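Local coordinates for protein LST4 (Kluyveromyces lactis, PDB 4ZY8), which is probably involved in amino acid uptake and in protein trafficking from the Golgi to the plasma membrane, and is represented here by its longin domain, at residues 32-37 with 154-159; 83-88 with 93-98; 129-134 with 139-144. One frame throughout, in Å; residues are numbered along the deposited sequence.

Interaction 1. Residues 32-37 with 154-159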
loop_
_atom_site.group_PDB
_atom_site.type_symbol
_atom_site.label_atom_id
_atom_site.label_comp_id
_atom_site.label_asym_id
_atom_site.label_seq_id
_atom_site.Cartn_x
_atom_site.Cartn_y
_atom_site.Cartn_z
ATOM N N LEU A 32 1.926 5.652 -7.580
ATOM C CA LEU A 32 2.417 4.498 -8.324
ATOM C C LEU A 32 1.275 3.516 -8.510
ATOM O O LEU A 32 0.496 3.287 -7.588
ATOM C CB LEU A 32 3.595 3.827 -7.602
ATOM C CG LEU A 32 4.123 2.530 -8.239
ATOM C CD1 LEU A 32 5.628 2.437 -8.090
ATOM C CD2 LEU A 32 3.492 1.315 -7.597
ATOM N N ASP A 33 1.188 2.928 -9.673
ATOM C CA ASP A 33 0.282 1.853 -9.910
ATOM C C ASP A 33 0.971 0.860 -10.782
ATOM O O ASP A 33 1.183 1.100 -11.931
ATOM C CB ASP A 33 -0.963 2.371 -10.568
ATOM C CG ASP A 33 -1.984 1.314 -10.776
ATOM O OD1 ASP A 33 -1.742 0.147 -10.451
ATOM O OD2 ASP A 33 -3.045 1.653 -11.282
ATOM N N HIS A 34 1.338 -0.259 -10.204
ATOM C CA HIS A 34 2.174 -1.239 -10.867
ATOM C C HIS A 34 1.551 -2.617 -10.792
ATOM O O HIS A 34 1.384 -3.178 -9.699
ATOM C CB HIS A 34 3.579 -1.247 -10.237
ATOM C CG HIS A 34 4.482 -2.320 -10.774
ATOM N ND1 HIS A 34 4.358 -3.649 -10.414
ATOM C CD2 HIS A 34 5.525 -2.258 -11.628
ATOM C CE1 HIS A 34 5.287 -4.358 -11.026
ATOM N NE2 HIS A 34 6.013 -3.540 -11.775
ATOM N N SER A 35 1.217 -3.160 -11.940
ATOM C CA SER A 35 0.763 -4.526 -12.033
ATOM C C SER A 35 1.857 -5.379 -12.586
ATOM O O SER A 35 2.562 -4.991 -13.474
ATOM C CB SER A 35 -0.438 -4.652 -12.933
ATOM O OG SER A 35 -1.498 -3.861 -12.486
ATOM N N SER A 36 1.997 -6.576 -12.081
ATOM C CA SER A 36 3.045 -7.433 -12.556
ATOM C C SER A 36 2.628 -7.981 -13.893
ATOM O O SER A 36 1.455 -8.123 -14.157
ATOM C CB SER A 36 3.300 -8.569 -11.570
ATOM O OG SER A 36 2.158 -9.361 -11.371
ATOM N N VAL A 37 3.604 -8.300 -14.725
ATOM C CA VAL A 37 3.365 -8.992 -15.989
ATOM C C VAL A 37 2.441 -10.163 -15.720
ATOM O O VAL A 37 1.480 -10.407 -16.427
ATOM C CB VAL A 37 4.669 -9.560 -16.536
ATOM N N ALA A 154 12.400 2.040 -4.466
ATOM C CA ALA A 154 12.817 1.145 -3.386
ATOM C C ALA A 154 11.612 0.377 -2.808
ATOM O O ALA A 154 11.732 -0.807 -2.472
ATOM C CB ALA A 154 13.526 1.925 -2.279
ATOM N N VAL A 155 10.468 1.053 -2.679
ATOM C CA VAL A 155 9.252 0.387 -2.207
ATOM C C VAL A 155 8.775 -0.705 -3.179
ATOM O O VAL A 155 8.401 -1.814 -2.764
ATOM C CB VAL A 155 8.128 1.383 -1.951
ATOM C CG1 VAL A 155 6.827 0.629 -1.608
ATOM C CG2 VAL A 155 8.537 2.326 -0.785
ATOM N N LEU A 156 8.773 -0.388 -4.469
ATOM C CA LEU A 156 8.408 -1.381 -5.484
ATOM C C LEU A 156 9.340 -2.582 -5.391
ATOM O O LEU A 156 8.918 -3.737 -5.487
ATOM C CB LEU A 156 8.464 -0.762 -6.899
ATOM C CG LEU A 156 8.201 -1.683 -8.097
ATOM C CD1 LEU A 156 6.867 -2.427 -7.967
ATOM C CD2 LEU A 156 8.237 -0.851 -9.416
ATOM N N GLN A 157 10.602 -2.310 -5.215
ATOM C CA GLN A 157 11.568 -3.353 -5.145
ATOM C C GLN A 157 11.415 -4.235 -3.913
ATOM O O GLN A 157 11.566 -5.405 -3.980
ATOM C CB GLN A 157 12.955 -2.804 -5.263
ATOM C CG GLN A 157 13.979 -3.870 -5.481
ATOM C CD GLN A 157 15.379 -3.325 -5.546
ATOM O OE1 GLN A 157 15.641 -2.372 -6.253
ATOM N NE2 GLN A 157 16.268 -3.919 -4.807
ATOM N N THR A 158 11.053 -3.648 -2.802
ATOM C CA THR A 158 10.757 -4.434 -1.598
ATOM C C THR A 158 9.583 -5.387 -1.820
ATOM O O THR A 158 9.593 -6.508 -1.311
ATOM C CB THR A 158 10.497 -3.506 -0.374
ATOM O OG1 THR A 158 11.757 -2.969 0.040
ATOM C CG2 THR A 158 9.951 -4.290 0.806
ATOM N N PHE A 159 8.570 -4.959 -2.572
ATOM C CA PHE A 159 7.472 -5.860 -2.918
ATOM C C PHE A 159 7.920 -6.966 -3.882
ATOM O O PHE A 159 7.579 -8.131 -3.703
ATOM C CB PHE A 159 6.298 -5.065 -3.515
ATOM C CG PHE A 159 5.352 -4.553 -2.471
ATOM C CD1 PHE A 159 4.176 -5.246 -2.180
ATOM C CD2 PHE A 159 5.663 -3.414 -1.733
ATOM C CE1 PHE A 159 3.290 -4.785 -1.195
ATOM C CE2 PHE A 159 4.776 -2.940 -0.725
ATOM C CZ PHE A 159 3.587 -3.631 -0.482
#
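His34, near the end of edge strand 29-35, receives the side chain of Leu156 from helix 150-166 squarely on one face of its imidazole. The methyl CD1 is the touching atom: Leu156 CD1 lies 3.7 Å from the centroid of the His34 ring, only 11° off the ring normal, a CH-pi contact over the centre of the face and not at an edge. The other branch of the same leucine leans to one side, with Leu156 CD2 3.8 Å from His34 CD2. The same CD2 methyl faces Leu32, whose CD1 is 4.4 Å from Leu156 CD2 in a looser apolar contact.

The torsions explain this approach. CG is anti to the backbone N in both His34 and Leu156 (chi1 175° and 176°), which carries the His34 ring and the Leu156 fork away from their backbones into the space between strand and helix, where the two side chains cross at about a right angle. Leucine suits the helix position because its forked end can seat one methyl on the ring while the second turns to the aliphatic neighbour; the flat, partly exposed histidine offers a broad surface to that methyl. No hydrogen bond joins the two segments, and the nearest CA atoms, those of His34 and Leu156, are 8.2 Å apart, a separation filled by side chains.

Further out, Leu32 packs on Val152 and His34 on Gln160, extending the contact along the same helix. Backbone hydrogen bonds of Leu32 with Ile15 and of His34 with Leu13 fix the strand to its neighbour 12-17, and Asp33 forms a salt bridge with Arg12. On the helix, Val155 and Phe159 pack against helix 114-134. The last helix of the domain, laid across an antiparallel sheet in this way, is part of the alpha-beta-alpha sandwich of the longin domain.

Interaction 2. Residues 83-88 with 93-98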
loop_
_atom_site.group_PDB
_atom_site.type_symbol
_atom_site.label_atom_id
_atom_site.label_comp_id
_atom_site.label_asym_id
_atom_site.label_seq_id
_atom_site.Cartn_x
_atom_site.Cartn_y
_atom_site.Cartn_z
ATOM N N THR A 83 -3.474 -3.189 2.879
ATOM C CA THR A 83 -3.122 -1.776 2.863
ATOM C C THR A 83 -2.445 -1.311 4.147
ATOM O O THR A 83 -2.972 -1.503 5.234
ATOM C CB THR A 83 -4.394 -0.895 2.663
ATOM O OG1 THR A 83 -4.967 -1.163 1.387
ATOM C CG2 THR A 83 -4.051 0.600 2.746
ATOM N N ARG A 84 -1.298 -0.667 4.004
ATOM C CA ARG A 84 -0.682 0.085 5.090
ATOM C C ARG A 84 -1.031 1.550 4.900
ATOM O O ARG A 84 -0.689 2.141 3.873
ATOM C CB ARG A 84 0.837 -0.106 5.092
ATOM C CG ARG A 84 1.652 0.946 5.880
ATOM C CD ARG A 84 1.433 0.868 7.401
ATOM N NE ARG A 84 1.668 -0.485 7.940
ATOM C CZ ARG A 84 2.799 -0.926 8.486
ATOM N NH1 ARG A 84 3.870 -0.138 8.586
ATOM N NH2 ARG A 84 2.851 -2.175 8.940
ATOM N N ILE A 85 -1.683 2.159 5.881
ATOM C CA ILE A 85 -2.037 3.559 5.727
ATOM C C ILE A 85 -1.440 4.315 6.921
ATOM O O ILE A 85 -1.441 3.812 8.029
ATOM C CB ILE A 85 -3.578 3.726 5.584
ATOM C CG1 ILE A 85 -3.971 5.136 5.173
ATOM C CG2 ILE A 85 -4.333 3.240 6.819
ATOM C CD1 ILE A 85 -5.377 5.177 4.605
ATOM N N PHE A 86 -0.829 5.465 6.671
ATOM C CA PHE A 86 -0.131 6.213 7.718
ATOM C C PHE A 86 -0.173 7.705 7.459
ATOM O O PHE A 86 -0.464 8.139 6.346
ATOM C CB PHE A 86 1.328 5.762 7.846
ATOM C CG PHE A 86 2.112 5.851 6.562
ATOM C CD1 PHE A 86 2.062 4.823 5.638
ATOM C CD2 PHE A 86 2.922 6.945 6.302
ATOM C CE1 PHE A 86 2.782 4.894 4.448
ATOM C CE2 PHE A 86 3.648 7.026 5.122
ATOM C CZ PHE A 86 3.573 5.990 4.190
ATOM N N TYR A 87 0.149 8.482 8.471
ATOM C CA TYR A 87 0.177 9.922 8.382
ATOM C C TYR A 87 1.592 10.456 8.219
ATOM O O TYR A 87 2.514 9.882 8.729
ATOM C CB TYR A 87 -0.450 10.519 9.635
ATOM C CG TYR A 87 -1.910 10.234 9.788
ATOM C CD1 TYR A 87 -2.344 9.094 10.410
ATOM C CD2 TYR A 87 -2.854 11.107 9.307
ATOM C CE1 TYR A 87 -3.666 8.825 10.537
ATOM C CE2 TYR A 87 -4.187 10.849 9.438
ATOM C CZ TYR A 87 -4.589 9.702 10.056
ATOM O OH TYR A 87 -5.904 9.435 10.195
ATOM N N LEU A 88 1.752 11.588 7.553
ATOM C CA LEU A 88 3.072 12.169 7.401
ATOM C C LEU A 88 3.703 12.458 8.726
ATOM O O LEU A 88 4.862 12.270 8.902
ATOM C CB LEU A 88 3.047 13.422 6.548
ATOM C CG LEU A 88 4.219 14.404 6.708
ATOM C CD1 LEU A 88 5.589 13.772 6.777
ATOM C CD2 LEU A 88 4.192 15.530 5.707
ATOM N N THR A 93 -3.276 15.655 8.863
ATOM C CA THR A 93 -4.568 14.991 8.758
ATOM C C THR A 93 -4.635 14.158 7.468
ATOM O O THR A 93 -5.607 13.441 7.224
ATOM C CB THR A 93 -5.729 16.016 8.772
ATOM O OG1 THR A 93 -5.616 16.874 7.630
ATOM C CG2 THR A 93 -5.660 16.879 10.017
ATOM N N LEU A 94 -3.602 14.278 6.645
ATOM C CA LEU A 94 -3.547 13.612 5.340
ATOM C C LEU A 94 -2.913 12.225 5.411
ATOM O O LEU A 94 -1.871 12.054 6.034
ATOM C CB LEU A 94 -2.775 14.483 4.342
ATOM C CG LEU A 94 -3.345 15.875 4.037
ATOM C CD1 LEU A 94 -2.552 16.534 2.932
ATOM C CD2 LEU A 94 -4.800 15.754 3.616
ATOM N N ARG A 95 -3.490 11.260 4.704
ATOM C CA ARG A 95 -3.005 9.888 4.771
ATOM C C ARG A 95 -2.274 9.459 3.495
ATOM O O ARG A 95 -2.581 9.932 2.392
ATOM C CB ARG A 95 -4.177 8.937 5.036
ATOM C CG ARG A 95 -4.785 9.079 6.424
ATOM C CD ARG A 95 -6.029 8.230 6.586
ATOM N NE ARG A 95 -7.069 8.634 5.653
ATOM C CZ ARG A 95 -8.185 7.950 5.444
ATOM N NH1 ARG A 95 -8.400 6.821 6.112
ATOM N NH2 ARG A 95 -9.088 8.396 4.577
ATOM N N ILE A 96 -1.257 8.620 3.674
ATOM C CA ILE A 96 -0.592 7.955 2.568
ATOM C C ILE A 96 -0.901 6.472 2.673
ATOM O O ILE A 96 -0.885 5.910 3.771
ATOM C CB ILE A 96 0.925 8.161 2.578
ATOM C CG1 ILE A 96 1.275 9.628 2.352
ATOM C CG2 ILE A 96 1.585 7.308 1.514
ATOM C CD1 ILE A 96 2.775 9.886 2.390
ATOM N N ALA A 97 -1.162 5.826 1.544
ATOM C CA ALA A 97 -1.446 4.406 1.557
ATOM C C ALA A 97 -0.507 3.620 0.638
ATOM O O ALA A 97 -0.163 4.048 -0.480
ATOM C CB ALA A 97 -2.889 4.143 1.168
ATOM N N ILE A 98 -0.080 2.475 1.149
ATOM C CA ILE A 98 0.635 1.486 0.359
ATOM C C ILE A 98 -0.265 0.264 0.295
ATOM O O ILE A 98 -0.470 -0.405 1.315
ATOM C CB ILE A 98 1.996 1.128 0.976
ATOM C CG1 ILE A 98 2.817 2.402 1.187
ATOM C CG2 ILE A 98 2.727 0.097 0.101
ATOM C CD1 ILE A 98 4.080 2.191 1.903
#
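The beta hairpin of strands 79-87 and 95-103, in the central antiparallel sheet of the longin domain, is joined here by two hydrogen-bonded pairs. Arg84 and Ile98 exchange backbone bonds, as do Phe86 and Ile96; Ile96 N to Phe86 O, at 2.8 Å, is nearly straight, with an N-H...O angle of 176°. Between them Ile85 and Ala97 form a non-hydrogen-bonded pair.

Phe86 and Ile96 share the face turned to helix 114-134. With chi1 at 56°, CG of Phe86 sits between the backbone N and the carbonyl carbon, which swings the ring over its partner strand: Ile96 CB lies over its face, off centre toward the rim, and Ile96 CG2 is 3.6 Å from Phe86 CZ. Ile98 CD1 meets the ring at its edge, 3.9 Å from Phe86 CE1.

On the other face Tyr87 and Arg95 run side by side. Arg95 CG lies over one face of the phenol ring, 3.5 Å from Tyr87 CE2, while Ile85 CD1 touches Arg95 CD at 3.7 Å. The long aliphatic stem of arginine thus serves as an apolar surface, and its NH2 end forms a salt bridge with Glu18. Ile85, Arg95 and Ala97 pack on Phe55 of helix 47-55.

Phenylalanine and branched isoleucines suit the face under helix 114-134, where Arg84 carries its charge to Asp69, Asp122 and Glu125. Those carboxylates probably offset the cost of burying its guanidinium.

Interaction 3. Residues 129-134 with 139-144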
loop_
_atom_site.group_PDB
_atom_site.type_symbol
_atom_site.label_atom_id
_atom_site.label_comp_id
_atom_site.label_asym_id
_atom_site.label_seq_id
_atom_site.Cartn_x
_atom_site.Cartn_y
_atom_site.Cartn_z
ATOM N N LEU A 129 8.385 8.330 4.017
ATOM C CA LEU A 129 8.462 9.450 4.958
ATOM C C LEU A 129 9.769 10.221 4.826
ATOM O O LEU A 129 9.783 11.441 4.927
ATOM C CB LEU A 129 8.291 8.967 6.409
ATOM C CG LEU A 129 6.872 8.500 6.749
ATOM C CD1 LEU A 129 6.792 7.940 8.185
ATOM C CD2 LEU A 129 5.889 9.663 6.541
ATOM N N LYS A 130 10.860 9.515 4.566
ATOM C CA LYS A 130 12.150 10.166 4.362
ATOM C C LYS A 130 12.180 11.024 3.101
ATOM O O LYS A 130 12.890 12.039 3.059
ATOM C CB LYS A 130 13.277 9.132 4.331
ATOM C CG LYS A 130 13.638 8.629 5.715
ATOM C CD LYS A 130 14.438 9.691 6.462
ATOM C CE LYS A 130 14.832 9.223 7.851
ATOM N NZ LYS A 130 15.182 10.389 8.726
ATOM N N TYR A 131 11.463 10.610 2.066
ATOM C CA TYR A 131 11.308 11.408 0.870
ATOM C C TYR A 131 10.670 12.729 1.217
ATOM O O TYR A 131 11.100 13.749 0.773
ATOM C CB TYR A 131 10.484 10.701 -0.208
ATOM C CG TYR A 131 10.136 11.620 -1.347
ATOM C CD1 TYR A 131 10.954 11.740 -2.436
ATOM C CD2 TYR A 131 9.047 12.438 -1.270
ATOM C CE1 TYR A 131 10.656 12.611 -3.449
ATOM C CE2 TYR A 131 8.738 13.295 -2.271
ATOM C CZ TYR A 131 9.551 13.377 -3.355
ATOM O OH TYR A 131 9.246 14.227 -4.337
ATOM N N LEU A 132 9.624 12.668 2.001
ATOM C CA LEU A 132 8.895 13.873 2.391
ATOM C C LEU A 132 9.789 14.823 3.186
ATOM O O LEU A 132 9.723 16.040 3.004
ATOM C CB LEU A 132 7.644 13.500 3.184
ATOM C CG LEU A 132 6.675 12.720 2.297
ATOM C CD1 LEU A 132 5.464 12.278 3.061
ATOM C CD2 LEU A 132 6.265 13.580 1.115
ATOM N N ALA A 133 10.615 14.255 4.065
ATOM C CA ALA A 133 11.607 14.996 4.839
ATOM C C ALA A 133 12.700 15.597 3.952
ATOM O O ALA A 133 13.186 16.690 4.221
ATOM C CB ALA A 133 12.236 14.089 5.909
ATOM N N LYS A 134 13.080 14.905 2.902
ATOM C CA LYS A 134 14.112 15.384 2.039
ATOM C C LYS A 134 13.630 16.644 1.416
ATOM O O LYS A 134 14.299 17.645 1.423
ATOM C CB LYS A 134 14.419 14.383 0.935
ATOM C CG LYS A 134 15.609 14.760 0.068
ATOM C CD LYS A 134 15.961 13.713 -0.974
ATOM C CE LYS A 134 14.862 13.554 -1.998
ATOM N NZ LYS A 134 15.081 12.354 -2.828
ATOM N N PHE A 139 3.883 16.124 -0.118
ATOM C CA PHE A 139 3.449 15.380 -1.278
ATOM C C PHE A 139 4.466 14.563 -2.046
ATOM O O PHE A 139 5.523 15.018 -2.381
ATOM C CB PHE A 139 2.704 16.322 -2.209
ATOM C CG PHE A 139 1.551 16.979 -1.551
ATOM C CD1 PHE A 139 0.520 16.226 -1.063
ATOM C CD2 PHE A 139 1.531 18.325 -1.347
ATOM C CE1 PHE A 139 -0.543 16.805 -0.423
ATOM C CE2 PHE A 139 0.470 18.911 -0.707
ATOM C CZ PHE A 139 -0.569 18.146 -0.240
ATOM N N LEU A 140 4.078 13.336 -2.332
ATOM C CA LEU A 140 4.856 12.452 -3.179
ATOM C C LEU A 140 4.699 12.929 -4.620
ATOM O O LEU A 140 3.663 13.484 -4.972
ATOM C CB LEU A 140 4.361 11.003 -3.027
ATOM C CG LEU A 140 4.596 10.393 -1.639
ATOM C CD1 LEU A 140 3.851 9.050 -1.443
ATOM C CD2 LEU A 140 6.096 10.240 -1.395
ATOM N N PRO A 141 5.701 12.674 -5.467
ATOM C CA PRO A 141 5.578 13.032 -6.885
ATOM C C PRO A 141 4.559 12.125 -7.579
ATOM O O PRO A 141 4.413 10.993 -7.148
ATOM C CB PRO A 141 6.993 12.801 -7.420
ATOM C CG PRO A 141 7.551 11.738 -6.530
ATOM C CD PRO A 141 6.989 12.020 -5.167
ATOM N N HIS A 142 3.876 12.577 -8.625
ATOM C CA HIS A 142 3.033 11.645 -9.379
ATOM C C HIS A 142 3.714 11.252 -10.679
ATOM O O HIS A 142 3.156 10.507 -11.483
ATOM C CB HIS A 142 1.653 12.237 -9.667
ATOM C CG HIS A 142 1.693 13.515 -10.439
ATOM N ND1 HIS A 142 1.908 13.554 -11.803
ATOM C CD2 HIS A 142 1.552 14.803 -10.046
ATOM C CE1 HIS A 142 1.893 14.806 -12.213
ATOM N NE2 HIS A 142 1.681 15.587 -11.166
ATOM N N ASP A 143 4.918 11.783 -10.876
ATOM C CA ASP A 143 5.752 11.474 -12.032
ATOM C C ASP A 143 7.132 11.068 -11.528
ATOM O O ASP A 143 8.146 11.680 -11.865
ATOM C CB ASP A 143 5.860 12.684 -12.961
ATOM N N TRP A 144 7.113 10.019 -10.705
ATOM C CA TRP A 144 8.244 9.521 -9.953
ATOM C C TRP A 144 9.309 9.007 -10.833
ATOM O O TRP A 144 10.450 9.371 -10.698
ATOM C CB TRP A 144 7.810 8.449 -8.980
ATOM C CG TRP A 144 7.419 7.165 -9.548
ATOM C CD1 TRP A 144 6.177 6.785 -9.914
ATOM C CD2 TRP A 144 8.254 6.053 -9.768
ATOM N NE1 TRP A 144 6.181 5.500 -10.354
ATOM C CE2 TRP A 144 7.456 5.028 -10.281
ATOM C CE3 TRP A 144 9.605 5.818 -9.587
ATOM C CZ2 TRP A 144 7.966 3.809 -10.625
ATOM C CZ3 TRP A 144 10.105 4.603 -9.925
ATOM C CH2 TRP A 144 9.294 3.613 -10.435
#
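Apolar contacts dominate, and Tyr131, near the C-terminal end of helix 114-134, makes most of them. Its ring meets Leu140 and Pro141 of the following loop. Leu140 CD2 is 3.7 Å from Tyr131 CD2, the leucine crossing the ring obliquely on the side nearer the helix. Pro141 points back at the tyrosine and meets the hydroxyl end of its ring, on the same side of the ring plane as Leu140: Pro141 CD lies 3.4 Å from Tyr131 CZ and 3.3 Å from Tyr131 OH. The tyrosine reaches so far because CG is anti to the backbone N (chi1 170°), carrying the ring out from the helix toward the loop. Proline suits the spot, since its ring presents a compact hydrocarbon edge and its nitrogen has no hydrogen to satisfy.

Leu132, the next helix residue, contributes through one branch. Leu132 CD2 rests 3.7 Å from the backbone nitrogen Phe139 N and 4.2 Å from Leu140 CD2, and this one methyl thereby touches both the loop backbone and the Leu140 side chain.

The polar groups near the contact are mainly backbone atoms of the loop, two of them held by side chains. The carbonyl Phe139 O lies in the plane of the Tyr131 ring at its edge, 3.6 Å from Tyr131 CE2; no hydrogen bond crosses between the segments. Phe139 N is instead satisfied by Thr137 OG1, and Leu140 N by the side chain of Gln17, which ties the loop to strand 12-17.

Beyond these, Leu140 packs on Val31 and Ile15 of the sheet, and Tyr131 on Glu151 of the next helix. The arrangement is a helix-to-helix connection that folds back over the end of helix 114-134, wedging its leucine between that helix and the sheet of the longin domain.

From the N terminus, strand 29-35 is the first contact segment reached, and it meets its partner in interaction 1 only when helix 150-166 arrives, closing a loop of 116 residues. The other two contacts are nested inside it, in series. Interaction 2 closes the tight hairpin of strands 79-87 and 95-103; interaction 3 then closes the short turn after helix 114-134. None cross. They also touch directly: Phe159 packs on Ile98, linking interactions 1 and 2, Leu32 meets Trp144 between 1 and 3, and between 3 and 2 Leu132 packs on Ile96 and Leu129 on Phe86. Together they tie the antiparallel sheet to its two long helices.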